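PDB 5JVK: uncharacterized protein from Bacteroides cellulosilyticus, which probably hydrolyses O-glycosyl bonds, as a family 39 glycoside hydrolase built round a closed eight-stranded barrel. Local coordinates for residues P144-Y149 and T193-L198; A161-G166 and G212-E217; A205-E210 and T216-W221; S364-M369 and K430-G435. One frame throughout, in Å; residues are numbered along the deposited sequence.

Interaction 1. Residues P144-Y149 and T193-L198. With SO4 (sulfate ion), chain E.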
loop_
_atom_site.group_PDB
_atom_site.type_symbol
_atom_site.label_atom_id
_atom_site.label_comp_id
_atom_site.label_asym_id
_atom_site.label_seq_id
_atom_site.Cartn_x
_atom_site.Cartn_y
_atom_site.Cartn_z
ATOM N N PRO A 144 -24.631 1.168 18.750
ATOM C CA PRO A 144 -25.825 1.826 18.192
ATOM C C PRO A 144 -26.693 2.531 19.243
ATOM O O PRO A 144 -27.367 3.513 18.920
ATOM C CB PRO A 144 -26.609 0.672 17.536
ATOM C CG PRO A 144 -25.715 -0.520 17.577
ATOM C CD PRO A 144 -24.770 -0.300 18.713
ATOM N N ALA A 145 -26.688 2.010 20.470
ATOM C CA ALA A 145 -27.308 2.666 21.622
ATOM C C ALA A 145 -26.325 2.691 22.789
ATOM O O ALA A 145 -25.370 1.912 22.824
ATOM C CB ALA A 145 -28.584 1.944 22.018
ATOM N N LYS A 146 -26.578 3.584 23.744
ATOM C CA LYS A 146 -25.669 3.823 24.868
ATOM C C LYS A 146 -25.469 2.562 25.708
ATOM O O LYS A 146 -26.435 1.998 26.223
ATOM C CB LYS A 146 -26.205 4.959 25.749
ATOM C CG LYS A 146 -25.228 5.468 26.803
ATOM C CD LYS A 146 -25.801 6.636 27.598
ATOM C CE LYS A 146 -25.960 7.891 26.746
ATOM N NZ LYS A 146 -26.240 9.108 27.557
ATOM N N GLY A 147 -24.219 2.110 25.807
ATOM C CA GLY A 147 -23.863 0.939 26.613
ATOM C C GLY A 147 -24.096 -0.431 25.985
ATOM O O GLY A 147 -23.665 -1.436 26.551
ATOM N N LYS A 148 -24.763 -0.482 24.830
ATOM C CA LYS A 148 -25.097 -1.736 24.159
ATOM C C LYS A 148 -24.211 -1.887 22.930
ATOM O O LYS A 148 -24.180 -0.996 22.079
ATOM C CB LYS A 148 -26.570 -1.743 23.753
ATOM C CG LYS A 148 -27.525 -1.590 24.929
ATOM C CD LYS A 148 -28.961 -1.942 24.560
ATOM C CE LYS A 148 -29.198 -3.446 24.570
ATOM N NZ LYS A 148 -30.564 -3.802 24.095
ATOM N N TYR A 149 -23.504 -3.012 22.839
ATOM C CA TYR A 149 -22.472 -3.209 21.821
ATOM C C TYR A 149 -22.819 -4.290 20.805
ATOM O O TYR A 149 -23.623 -5.183 21.075
ATOM C CB TYR A 149 -21.141 -3.552 22.485
ATOM C CG TYR A 149 -20.682 -2.536 23.508
ATOM C CD1 TYR A 149 -20.332 -2.926 24.802
ATOM C CD2 TYR A 149 -20.603 -1.178 23.187
ATOM C CE1 TYR A 149 -19.911 -1.994 25.742
ATOM C CE2 TYR A 149 -20.186 -0.240 24.121
ATOM C CZ TYR A 149 -19.842 -0.652 25.395
ATOM O OH TYR A 149 -19.428 0.280 26.317
ATOM N N THR A 193 -16.487 15.451 26.137
ATOM C CA THR A 193 -17.107 15.318 27.468
ATOM C C THR A 193 -16.560 14.094 28.195
ATOM O O THR A 193 -16.116 13.136 27.559
ATOM C CB THR A 193 -18.651 15.209 27.404
ATOM O OG1 THR A 193 -19.044 13.919 26.921
ATOM C CG2 THR A 193 -19.244 16.297 26.513
ATOM N N GLU A 194 -16.613 14.126 29.526
ATOM C CA GLU A 194 -16.178 12.996 30.359
ATOM C C GLU A 194 -16.978 11.726 30.042
ATOM O O GLU A 194 -16.416 10.632 30.028
ATOM C CB GLU A 194 -16.302 13.335 31.852
ATOM C CG GLU A 194 -15.530 12.398 32.780
ATOM C CD GLU A 194 -15.976 12.482 34.233
ATOM O OE1 GLU A 194 -16.448 13.554 34.668
ATOM O OE2 GLU A 194 -15.849 11.464 34.947
ATOM N N GLU A 195 -18.276 11.888 29.782
ATOM C CA GLU A 195 -19.159 10.771 29.431
ATOM C C GLU A 195 -18.791 10.154 28.079
ATOM O O GLU A 195 -18.689 8.930 27.963
ATOM C CB GLU A 195 -20.627 11.226 29.400
ATOM C CG GLU A 195 -21.640 10.081 29.412
ATOM C CD GLU A 195 -23.002 10.448 28.836
ATOM O OE1 GLU A 195 -23.272 11.641 28.575
ATOM O OE2 GLU A 195 -23.821 9.525 28.642
ATOM N N SER A 196 -18.605 11.005 27.068
ATOM C CA SER A 196 -18.339 10.551 25.696
ATOM C C SER A 196 -16.944 9.950 25.511
ATOM O O SER A 196 -16.770 9.033 24.704
ATOM C CB SER A 196 -18.551 11.695 24.702
ATOM O OG SER A 196 -17.681 12.778 24.975
ATOM N N ARG A 197 -15.958 10.475 26.239
ATOM C CA ARG A 197 -14.624 9.866 26.289
ATOM C C ARG A 197 -14.670 8.453 26.859
ATOM O O ARG A 197 -14.010 7.548 26.342
ATOM C CB ARG A 197 -13.668 10.706 27.131
ATOM C CG ARG A 197 -13.272 12.025 26.495
ATOM C CD ARG A 197 -12.584 12.926 27.502
ATOM N NE ARG A 197 -12.559 14.317 27.060
ATOM C CZ ARG A 197 -12.167 15.347 27.809
ATOM N NH1 ARG A 197 -11.746 15.171 29.062
ATOM N NH2 ARG A 197 -12.193 16.575 27.298
ATOM N N LEU A 198 -15.444 8.280 27.930
ATOM C CA LEU A 198 -15.644 6.970 28.552
ATOM C C LEU A 198 -16.375 6.017 27.602
ATOM O O LEU A 198 -16.005 4.848 27.483
ATOM C CB LEU A 198 -16.430 7.107 29.863
ATOM C CG LEU A 198 -16.347 5.916 30.826
ATOM C CD1 LEU A 198 -15.036 5.945 31.601
ATOM C CD2 LEU A 198 -17.531 5.903 31.783
HETATM S S SO4 E . -18.026 17.258 31.073
HETATM O O1 SO4 E . -16.557 17.223 31.265
HETATM O O2 SO4 E . -18.649 17.966 32.213
HETATM O O3 SO4 E . -18.347 17.972 29.817
HETATM O O4 SO4 E . -18.559 15.877 31.001
#

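Interaction 2. Residues A161-G166 and G212-E217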
loop_
_atom_site.group_PDB
_atom_site.type_symbol
_atom_site.label_atom_id
_atom_site.label_comp_id
_atom_site.label_asym_id
_atom_site.label_seq_id
_atom_site.Cartn_x
_atom_site.Cartn_y
_atom_site.Cartn_z
ATOM N N ALA A 161 -11.088 -13.053 6.126
ATOM C CA ALA A 161 -10.450 -12.977 4.806
ATOM C C ALA A 161 -8.959 -12.631 4.889
ATOM O O ALA A 161 -8.170 -13.113 4.078
ATOM C CB ALA A 161 -11.174 -11.975 3.917
ATOM N N SER A 162 -8.582 -11.799 5.861
ATOM C CA SER A 162 -7.171 -11.487 6.116
ATOM C C SER A 162 -6.394 -12.710 6.610
ATOM O O SER A 162 -5.235 -12.904 6.239
ATOM C CB SER A 162 -7.033 -10.355 7.146
ATOM O OG SER A 162 -7.723 -9.185 6.747
ATOM N N GLU A 163 -7.032 -13.519 7.452
ATOM C CA GLU A 163 -6.395 -14.709 8.031
ATOM C C GLU A 163 -6.159 -15.835 7.018
ATOM O O GLU A 163 -5.166 -16.555 7.126
ATOM C CB GLU A 163 -7.202 -15.220 9.231
ATOM C CG GLU A 163 -7.078 -14.307 10.444
ATOM C CD GLU A 163 -8.150 -14.520 11.499
ATOM O OE1 GLU A 163 -7.857 -14.255 12.685
ATOM O OE2 GLU A 163 -9.285 -14.930 11.160
ATOM N N LYS A 164 -7.053 -15.977 6.040
ATOM C CA LYS A 164 -6.868 -16.964 4.969
ATOM C C LYS A 164 -5.667 -16.647 4.079
ATOM O O LYS A 164 -5.002 -17.564 3.602
ATOM C CB LYS A 164 -8.134 -17.107 4.110
ATOM C CG LYS A 164 -9.295 -17.753 4.851
ATOM C CD LYS A 164 -10.341 -18.327 3.907
ATOM C CE LYS A 164 -11.408 -19.093 4.680
ATOM N NZ LYS A 164 -12.351 -19.809 3.773
ATOM N N GLU A 165 -5.392 -15.357 3.868
ATOM C CA GLU A 165 -4.268 -14.920 3.028
ATOM C C GLU A 165 -3.031 -14.474 3.829
ATOM O O GLU A 165 -2.101 -13.910 3.257
ATOM C CB GLU A 165 -4.732 -13.811 2.070
ATOM C CG GLU A 165 -5.856 -14.223 1.112
ATOM C CD GLU A 165 -5.416 -15.151 -0.016
ATOM O OE1 GLU A 165 -4.224 -15.521 -0.087
ATOM O OE2 GLU A 165 -6.276 -15.517 -0.847
ATOM N N GLY A 166 -3.014 -14.750 5.136
ATOM C CA GLY A 166 -1.856 -14.487 5.993
ATOM C C GLY A 166 -1.537 -13.014 6.149
ATOM O O GLY A 166 -0.383 -12.606 6.006
ATOM N N GLY A 212 -9.551 -9.896 19.996
ATOM C CA GLY A 212 -8.401 -10.430 20.711
ATOM C C GLY A 212 -7.131 -10.140 19.937
ATOM O O GLY A 212 -6.915 -9.004 19.501
ATOM N N ASN A 213 -6.308 -11.173 19.748
ATOM C CA ASN A 213 -5.063 -11.065 18.976
ATOM C C ASN A 213 -5.237 -11.417 17.490
ATOM O O ASN A 213 -4.254 -11.589 16.768
ATOM C CB ASN A 213 -3.958 -11.899 19.635
ATOM C CG ASN A 213 -3.521 -11.324 20.975
ATOM O OD1 ASN A 213 -4.209 -10.482 21.562
ATOM N ND2 ASN A 213 -2.369 -11.770 21.463
ATOM N N ARG A 214 -6.488 -11.493 17.034
ATOM C CA ARG A 214 -6.797 -11.485 15.605
ATOM C C ARG A 214 -6.521 -10.097 15.000
ATOM O O ARG A 214 -6.257 -9.983 13.801
ATOM C CB ARG A 214 -8.258 -11.877 15.363
ATOM C CG ARG A 214 -8.635 -13.269 15.864
ATOM C CD ARG A 214 -10.123 -13.531 15.688
ATOM N NE ARG A 214 -10.476 -13.785 14.290
ATOM C CZ ARG A 214 -11.715 -13.791 13.795
ATOM N NH1 ARG A 214 -12.775 -13.557 14.569
ATOM N NH2 ARG A 214 -11.900 -14.035 12.499
ATOM N N VAL A 215 -6.608 -9.059 15.838
ATOM C CA VAL A 215 -6.258 -7.683 15.478
ATOM C C VAL A 215 -5.356 -7.099 16.571
ATOM O O VAL A 215 -5.824 -6.789 17.666
ATOM C CB VAL A 215 -7.527 -6.813 15.322
ATOM C CG1 VAL A 215 -7.164 -5.381 14.940
ATOM C CG2 VAL A 215 -8.471 -7.424 14.289
ATOM N N THR A 216 -4.066 -6.958 16.266
ATOM C CA THR A 216 -3.067 -6.441 17.216
ATOM C C THR A 216 -2.712 -4.957 17.024
ATOM O O THR A 216 -1.938 -4.409 17.812
ATOM C CB THR A 216 -1.770 -7.278 17.159
ATOM O OG1 THR A 216 -1.348 -7.423 15.798
ATOM C CG2 THR A 216 -1.997 -8.656 17.755
ATOM N N GLU A 217 -3.270 -4.315 15.993
ATOM C CA GLU A 217 -3.013 -2.898 15.708
ATOM C C GLU A 217 -4.329 -2.126 15.621
ATOM O O GLU A 217 -5.145 -2.383 14.731
ATOM C CB GLU A 217 -2.237 -2.734 14.395
ATOM C CG GLU A 217 -0.787 -3.197 14.444
ATOM C CD GLU A 217 -0.627 -4.702 14.300
ATOM O OE1 GLU A 217 -1.184 -5.279 13.345
ATOM O OE2 GLU A 217 0.060 -5.311 15.146
#

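Interaction 3. Residues A205-E210 and T216-W221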
loop_
_atom_site.group_PDB
_atom_site.type_symbol
_atom_site.label_atom_id
_atom_site.label_comp_id
_atom_site.label_asym_id
_atom_site.label_seq_id
_atom_site.Cartn_x
_atom_site.Cartn_y
_atom_site.Cartn_z
ATOM N N ALA A 205 -12.749 -0.828 23.602
ATOM C CA ALA A 205 -12.378 -1.935 24.493
ATOM C C ALA A 205 -13.214 -3.192 24.248
ATOM O O ALA A 205 -12.695 -4.304 24.340
ATOM C CB ALA A 205 -12.486 -1.504 25.946
ATOM N N TYR A 206 -14.500 -3.008 23.937
ATOM C CA TYR A 206 -15.369 -4.113 23.510
ATOM C C TYR A 206 -14.858 -4.760 22.224
ATOM O O TYR A 206 -14.763 -5.990 22.139
ATOM C CB TYR A 206 -16.819 -3.646 23.305
ATOM C CG TYR A 206 -17.651 -4.611 22.488
ATOM C CD1 TYR A 206 -17.911 -4.370 21.136
ATOM C CD2 TYR A 206 -18.147 -5.785 23.055
ATOM C CE1 TYR A 206 -18.661 -5.261 20.380
ATOM C CE2 TYR A 206 -18.898 -6.682 22.307
ATOM C CZ TYR A 206 -19.154 -6.415 20.972
ATOM O OH TYR A 206 -19.896 -7.301 20.226
ATOM N N ALA A 207 -14.555 -3.924 21.231
ATOM C CA ALA A 207 -14.053 -4.391 19.932
ATOM C C ALA A 207 -12.724 -5.141 20.046
ATOM O O ALA A 207 -12.519 -6.148 19.367
ATOM C CB ALA A 207 -13.917 -3.226 18.962
ATOM N N VAL A 208 -11.843 -4.648 20.914
ATOM C CA VAL A 208 -10.530 -5.262 21.148
ATOM C C VAL A 208 -10.668 -6.627 21.838
ATOM O O VAL A 208 -9.992 -7.583 21.451
ATOM C CB VAL A 208 -9.611 -4.312 21.956
ATOM C CG1 VAL A 208 -8.320 -5.004 22.379
ATOM C CG2 VAL A 208 -9.294 -3.061 21.140
ATOM N N LYS A 209 -11.536 -6.700 22.849
ATOM C CA LYS A 209 -11.867 -7.960 23.538
ATOM C C LYS A 209 -12.353 -9.030 22.560
ATOM O O LYS A 209 -11.875 -10.165 22.579
ATOM C CB LYS A 209 -12.966 -7.734 24.589
ATOM C CG LYS A 209 -13.055 -8.814 25.659
ATOM C CD LYS A 209 -14.394 -8.757 26.383
ATOM C CE LYS A 209 -14.543 -9.879 27.398
ATOM N NZ LYS A 209 -13.718 -9.654 28.618
ATOM N N GLU A 210 -13.308 -8.639 21.716
ATOM C CA GLU A 210 -13.978 -9.540 20.778
ATOM C C GLU A 210 -12.997 -10.164 19.791
ATOM O O GLU A 210 -12.986 -11.381 19.603
ATOM C CB GLU A 210 -15.072 -8.773 20.019
ATOM C CG GLU A 210 -15.957 -9.609 19.095
ATOM C CD GLU A 210 -16.840 -10.615 19.817
ATOM O OE1 GLU A 210 -17.018 -10.506 21.053
ATOM O OE2 GLU A 210 -17.367 -11.519 19.133
ATOM N N THR A 216 -4.066 -6.958 16.266
ATOM C CA THR A 216 -3.067 -6.441 17.216
ATOM C C THR A 216 -2.712 -4.957 17.024
ATOM O O THR A 216 -1.938 -4.409 17.812
ATOM C CB THR A 216 -1.770 -7.278 17.159
ATOM O OG1 THR A 216 -1.348 -7.423 15.798
ATOM C CG2 THR A 216 -1.997 -8.656 17.755
ATOM N N GLU A 217 -3.270 -4.315 15.993
ATOM C CA GLU A 217 -3.013 -2.898 15.708
ATOM C C GLU A 217 -4.329 -2.126 15.621
ATOM O O GLU A 217 -5.145 -2.383 14.731
ATOM C CB GLU A 217 -2.237 -2.734 14.395
ATOM C CG GLU A 217 -0.787 -3.197 14.444
ATOM C CD GLU A 217 -0.627 -4.702 14.300
ATOM O OE1 GLU A 217 -1.184 -5.279 13.345
ATOM O OE2 GLU A 217 0.060 -5.311 15.146
ATOM N N TRP A 218 -4.518 -1.184 16.547
ATOM C CA TRP A 218 -5.724 -0.361 16.624
ATOM C C TRP A 218 -5.341 1.111 16.586
ATOM O O TRP A 218 -4.534 1.563 17.401
ATOM C CB TRP A 218 -6.490 -0.662 17.911
ATOM C CG TRP A 218 -7.078 -2.041 17.962
ATOM C CD1 TRP A 218 -6.491 -3.165 18.469
ATOM C CD2 TRP A 218 -8.373 -2.440 17.495
ATOM N NE1 TRP A 218 -7.339 -4.240 18.345
ATOM C CE2 TRP A 218 -8.503 -3.824 17.752
ATOM C CE3 TRP A 218 -9.439 -1.762 16.885
ATOM C CZ2 TRP A 218 -9.658 -4.549 17.417
ATOM C CZ3 TRP A 218 -10.592 -2.484 16.551
ATOM C CH2 TRP A 218 -10.688 -3.863 16.820
ATOM N N GLU A 219 -5.930 1.849 15.642
ATOM C CA GLU A 219 -5.616 3.260 15.417
ATOM C C GLU A 219 -6.791 4.109 15.883
ATOM O O GLU A 219 -7.909 3.934 15.408
ATOM C CB GLU A 219 -5.329 3.500 13.931
ATOM C CG GLU A 219 -4.797 4.886 13.586
ATOM C CD GLU A 219 -4.509 5.061 12.101
ATOM O OE1 GLU A 219 -5.034 4.277 11.280
ATOM O OE2 GLU A 219 -3.758 5.992 11.743
ATOM N N LEU A 220 -6.538 5.024 16.816
ATOM C CA LEU A 220 -7.597 5.849 17.395
ATOM C C LEU A 220 -7.854 7.075 16.513
ATOM O O LEU A 220 -7.076 8.029 16.513
ATOM C CB LEU A 220 -7.243 6.235 18.842
ATOM C CG LEU A 220 -8.305 6.873 19.757
ATOM C CD1 LEU A 220 -8.702 8.273 19.301
ATOM C CD2 LEU A 220 -9.542 5.988 19.883
ATOM N N TRP A 221 -8.947 7.013 15.753
ATOM C CA TRP A 221 -9.485 8.123 14.949
ATOM C C TRP A 221 -8.689 8.354 13.662
ATOM O O TRP A 221 -7.465 8.272 13.658
ATOM C CB TRP A 221 -9.591 9.427 15.768
ATOM C CG TRP A 221 -10.876 10.160 15.551
ATOM C CD1 TRP A 221 -11.137 11.097 14.597
ATOM C CD2 TRP A 221 -12.086 10.000 16.299
ATOM N NE1 TRP A 221 -12.435 11.539 14.706
ATOM C CE2 TRP A 221 -13.040 10.884 15.746
ATOM C CE3 TRP A 221 -12.456 9.197 17.388
ATOM C CZ2 TRP A 221 -14.345 10.987 16.239
ATOM C CZ3 TRP A 221 -13.756 9.299 17.882
ATOM C CH2 TRP A 221 -14.684 10.188 17.304
#

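Interaction 4. Residues S364-M369 and K430-G435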
loop_
_atom_site.group_PDB
_atom_site.type_symbol
_atom_site.label_atom_id
_atom_site.label_comp_id
_atom_site.label_asym_id
_atom_site.label_seq_id
_atom_site.Cartn_x
_atom_site.Cartn_y
_atom_site.Cartn_z
ATOM N N SER A 364 11.621 3.580 1.888
ATOM C CA SER A 364 11.169 3.275 3.254
ATOM C C SER A 364 12.061 2.226 3.929
ATOM O O SER A 364 12.490 2.415 5.066
ATOM C CB SER A 364 9.710 2.816 3.258
ATOM O OG SER A 364 9.305 2.385 4.544
ATOM N N ARG A 365 12.350 1.139 3.216
ATOM C CA ARG A 365 13.265 0.104 3.709
ATOM C C ARG A 365 14.697 0.631 3.867
ATOM O O ARG A 365 15.394 0.257 4.813
ATOM C CB ARG A 365 13.247 -1.115 2.776
ATOM C CG ARG A 365 13.956 -2.362 3.305
ATOM C CD ARG A 365 13.206 -3.031 4.447
ATOM N NE ARG A 365 11.909 -3.564 4.027
ATOM C CZ ARG A 365 11.717 -4.695 3.343
ATOM N NH1 ARG A 365 12.738 -5.459 2.958
ATOM N NH2 ARG A 365 10.479 -5.067 3.028
ATOM N N ARG A 366 15.133 1.492 2.946
ATOM C CA ARG A 366 16.463 2.120 3.026
ATOM C C ARG A 366 16.658 2.841 4.355
ATOM O O ARG A 366 17.646 2.608 5.049
ATOM C CB ARG A 366 16.659 3.105 1.875
ATOM C CG ARG A 366 18.042 3.736 1.798
ATOM C CD ARG A 366 18.006 4.986 0.946
ATOM N NE ARG A 366 19.306 5.645 0.880
ATOM C CZ ARG A 366 19.525 6.867 0.389
ATOM N NH1 ARG A 366 18.527 7.618 -0.082
ATOM N NH2 ARG A 366 20.764 7.349 0.378
ATOM N N HIS A 367 15.704 3.707 4.693
ATOM C CA HIS A 367 15.702 4.452 5.955
ATOM C C HIS A 367 14.753 3.776 6.955
ATOM O O HIS A 367 13.907 4.441 7.560
ATOM C CB HIS A 367 15.249 5.900 5.707
ATOM C CG HIS A 367 16.009 6.606 4.627
ATOM N ND1 HIS A 367 17.242 7.185 4.840
ATOM C CD2 HIS A 367 15.702 6.843 3.330
ATOM C CE1 HIS A 367 17.666 7.738 3.718
ATOM N NE2 HIS A 367 16.749 7.547 2.787
ATOM N N TYR A 368 14.908 2.461 7.139
ATOM C CA TYR A 368 13.930 1.656 7.887
ATOM C C TYR A 368 13.625 2.221 9.271
ATOM O O TYR A 368 14.527 2.404 10.087
ATOM C CB TYR A 368 14.367 0.192 8.033
ATOM C CG TYR A 368 13.282 -0.668 8.655
ATOM C CD1 TYR A 368 12.140 -1.006 7.930
ATOM C CD2 TYR A 368 13.377 -1.112 9.980
ATOM C CE1 TYR A 368 11.131 -1.774 8.496
ATOM C CE2 TYR A 368 12.373 -1.884 10.555
ATOM C CZ TYR A 368 11.251 -2.211 9.807
ATOM O OH TYR A 368 10.249 -2.974 10.359
ATOM N N MET A 369 12.346 2.505 9.507
ATOM C CA MET A 369 11.865 2.943 10.822
ATOM C C MET A 369 10.429 2.508 11.139
ATOM O O MET A 369 10.150 2.151 12.281
ATOM C CB MET A 369 12.045 4.462 10.992
ATOM C CG MET A 369 11.161 5.338 10.118
ATOM S SD MET A 369 9.699 5.939 10.986
ATOM C CE MET A 369 8.753 6.645 9.639
ATOM N N LYS A 430 19.829 7.110 -8.264
ATOM C CA LYS A 430 19.967 6.278 -7.068
ATOM C C LYS A 430 20.429 4.895 -7.469
ATOM O O LYS A 430 19.882 4.320 -8.402
ATOM C CB LYS A 430 18.624 6.138 -6.340
ATOM C CG LYS A 430 18.450 6.994 -5.097
ATOM C CD LYS A 430 18.009 8.403 -5.427
ATOM C CE LYS A 430 17.438 9.091 -4.202
ATOM N NZ LYS A 430 17.023 10.480 -4.526
ATOM N N VAL A 431 21.429 4.372 -6.764
ATOM C CA VAL A 431 21.797 2.955 -6.831
ATOM C C VAL A 431 21.974 2.473 -5.391
ATOM O O VAL A 431 22.873 2.935 -4.689
ATOM C CB VAL A 431 23.082 2.706 -7.651
ATOM C CG1 VAL A 431 23.370 1.209 -7.753
ATOM C CG2 VAL A 431 22.952 3.305 -9.048
ATOM N N LEU A 432 21.106 1.558 -4.963
ATOM C CA LEU A 432 21.016 1.137 -3.566
ATOM C C LEU A 432 21.150 -0.375 -3.475
ATOM O O LEU A 432 20.629 -1.087 -4.328
ATOM C CB LEU A 432 19.664 1.553 -2.979
ATOM C CG LEU A 432 19.174 2.981 -3.219
ATOM C CD1 LEU A 432 17.730 3.121 -2.763
ATOM C CD2 LEU A 432 20.070 3.980 -2.506
ATOM N N ALA A 433 21.836 -0.853 -2.437
ATOM C CA ALA A 433 22.035 -2.288 -2.201
ATOM C C ALA A 433 21.237 -2.753 -0.984
ATOM O O ALA A 433 21.221 -2.081 0.048
ATOM C CB ALA A 433 23.511 -2.585 -1.999
ATOM N N PHE A 434 20.578 -3.898 -1.118
ATOM C CA PHE A 434 19.852 -4.534 -0.022
ATOM C C PHE A 434 20.357 -5.959 0.125
ATOM O O PHE A 434 20.994 -6.495 -0.784
ATOM C CB PHE A 434 18.351 -4.533 -0.301
ATOM C CG PHE A 434 17.740 -3.166 -0.306
ATOM C CD1 PHE A 434 17.124 -2.660 0.831
ATOM C CD2 PHE A 434 17.790 -2.375 -1.446
ATOM C CE1 PHE A 434 16.562 -1.391 0.831
ATOM C CE2 PHE A 434 17.230 -1.107 -1.454
ATOM C CZ PHE A 434 16.613 -0.615 -0.314
ATOM N N GLY A 435 20.074 -6.576 1.266
ATOM C CA GLY A 435 20.612 -7.896 1.541
ATOM C C GLY A 435 20.204 -8.547 2.841
ATOM O O GLY A 435 19.313 -8.074 3.542
#

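Interaction 1. Residues P144-Y149 and T193-L198
Lys-146 NZ and Glu-195 OE2 meet at 2.7 Å in a salt bridge that joins a surface loop to the first turn of helix 194-211. The ammonium comes to the syn lone pair of OE2, the side facing the other carboxylate oxygen, yet the grip is one-sided: OE1 of Glu-195 stays 4.0 Å from NZ of Lys-146. The two side chains cross at about a right angle, and the last methylene of Lys-146, CE, also lies against Glu-195 OE2, at 3.3 Å. Lys-146 starts straight, with CG anti to the backbone N (chi1 -170°), and then bends at chi3 (-68°), which turns CE and NZ toward the glutamate. Glu-195 answers with an extended chain. No other pair of residues touches between 144-149 and 193-198, so two long, flexible side chains span backbones that come no nearer than 10.0 Å, from Lys-146 CA to Ser-196 CA. Lys-146 is lifted on a type II beta turn from Ala-145 to Lys-148, closed by a bond from Lys-148 N to Ala-145 O; Gly-147 supplies the positive phi that its third position adopts. Across from it, Thr-193 is the N-cap residue of the helix, and its OG1 is hydrogen-bonded to Ser-196 OG at 2.6 Å. At this same helix start Glu-194 N donates to O4 of a sulfate, 3.0 Å away, an ion probably taken from the crystallisation liquor and consistent with the anion affinity of a helix N-terminus. A single ion pair between exposed residues is readily screened by water, so it probably tethers the loop lightly; as a carboxylate in the first helical turn, Glu-195 should also interact favourably with the helix dipole.

Interaction 2. Residues A161-G166 and G212-E217
Arg-214 reaches across to Glu-163 with its whole length, and the glutamate oxygen OE1 accompanies it for most of the way. Arg-214 CB lies 3.6 Å from Glu-163 OE1 and Arg-214 CG 3.4 Å from it, so the aliphatic root of the arginine already runs beside the carboxylate. CD continues past the same oxygen, and the bend at chi3 (74°) then swings the guanidinium round to present its side. There Arg-214 NE donates to Glu-163 OE1 at 3.1 Å, with an N-H...O angle of 167°, while Arg-214 NH2 donates to Glu-163 OE2, also at 3.1 Å. This is a side-on, two-nitrogen salt bridge, one oxygen to each nitrogen. Both oxygens are met on their syn sides, though somewhat out of the carboxylate plane, and lie near the guanidinium plane, from which the carboxylate is turned by 22°. Two bonds, one to each oxygen, restrict the rotation of both flat groups. Arginine suits the place because its rigid fork matches a carboxylate, and the extended Glu-163 holds that carboxylate clear of its helix. At the start of the strand, Thr-216 OG1 donates to Glu-217 OE2 at 2.6 Å, from above the carboxylate plane. The bridge lies on the outside of the barrel, between the end of helix 153-164 and the loop that leaves helix 194-211 and enters strand 217-220. Arg-214 and Val-215 also pack on Val-159 of helix 153-164, and Val-215 rests on Ile-171 of strand 168-174.

Interaction 3. Residues A205-E210 and T216-W221
In the beta/alpha barrel of this chain, helix 194-211 packs on strand 217-220, which follows it after a short loop, through Trp-218, Ala-207 and Val-208. The strand contributes one large residue, Trp-218, whose CB is directed toward the helix; Ala-207 and Val-208 receive it. Val-208 CG2 stands over one face of the Trp-218 indole in a CH-pi contact, 3.6 Å from the centroid of the five-membered ring and 12° off its normal. Its nearest ring atoms are the ring-fusion carbon CE2 and the nitrogen NE1 bonded to it. CG2 lies anti to the valine's carbonyl carbon, beside the backbone N, and this branch rather than CG1 meets the ring. At the benzene end of the indole, Ala-207 CB touches Trp-218 CH2 at 3.9 Å, and Ala-207 O approaches Trp-218 CZ2 at 3.8 Å. The small methyl of Ala-207 lets the helix backbone come close to the ring. The polar NE1 has a weak hydrogen bond to Val-215 O in the connecting loop. Leu-204 and Met-211 of the same helix and Ile-171 of strand 168-174 also pack on the indole, while Val-208 also packs on Val-244 of helix 229-247. With no hydrogen bond between the two segments, helix and strand are joined by dispersion and by burial of apolar surface, and the broad indole fills the layer between them.

Interaction 4. Residues S364-M369 and K430-G435
This is a buried contact between the beta/alpha barrel and the antiparallel sheet that follows it: the last turn of helix 350-366, on the outside of the barrel, packs on strand 429-436. Leu-432 and Phe-434, two residues apart on the strand, both point at the helix. Phe-434 CE1 meets the aliphatic part of Arg-365, 3.7 Å from its CG, and the backbone N of Arg-366 lies at the ring edge, 3.9 Å from Phe-434 CE1. Arg-365 bends at chi2 (71°) and chi3, which carries its guanidinium away to Asp-105 and to the carbonyl of Tyr-418. The straighter Arg-366 crosses Leu-432 at about a right angle. Leu-432 CD2 lies over one face of the Arg-366 guanidinium, 3.8 Å from NE, and His-367 CE1 covers the opposite face. The group is thus sandwiched, while its NH2 forms a salt bridge with Asp-426 and a hydrogen bond with Thr-423 OG1. Arginine suits this interface because its methylenes and flat faces accept apolar neighbours while its N-H groups turn to polar partners. The two segments share no hydrogen bond, so the junction combines van der Waals packing with charges that are paired elsewhere.

Interactions 1 and 2 are surface salt bridges; interactions 3 and 4 are buried and lack hydrogen bonds across their segments, and of these only 3 is wholly apolar in its touching side chains. Interactions 1 and 3 both use helix 194-211, one at its start and the other further along, and they touch where Tyr-149 packs on Tyr-206. Interaction 2 lies just beyond that helix and shares Thr-216 and Glu-217 with interaction 3. The ionic contacts differ in kind: a single bond in interaction 1, a paired, side-on grip in interaction 2. Interaction 3 lies between a barrel strand and its outer helix, whereas interaction 4, its centre about 32 Å from that of interaction 3, joins the barrel to another sheet and draws arginines into the packing.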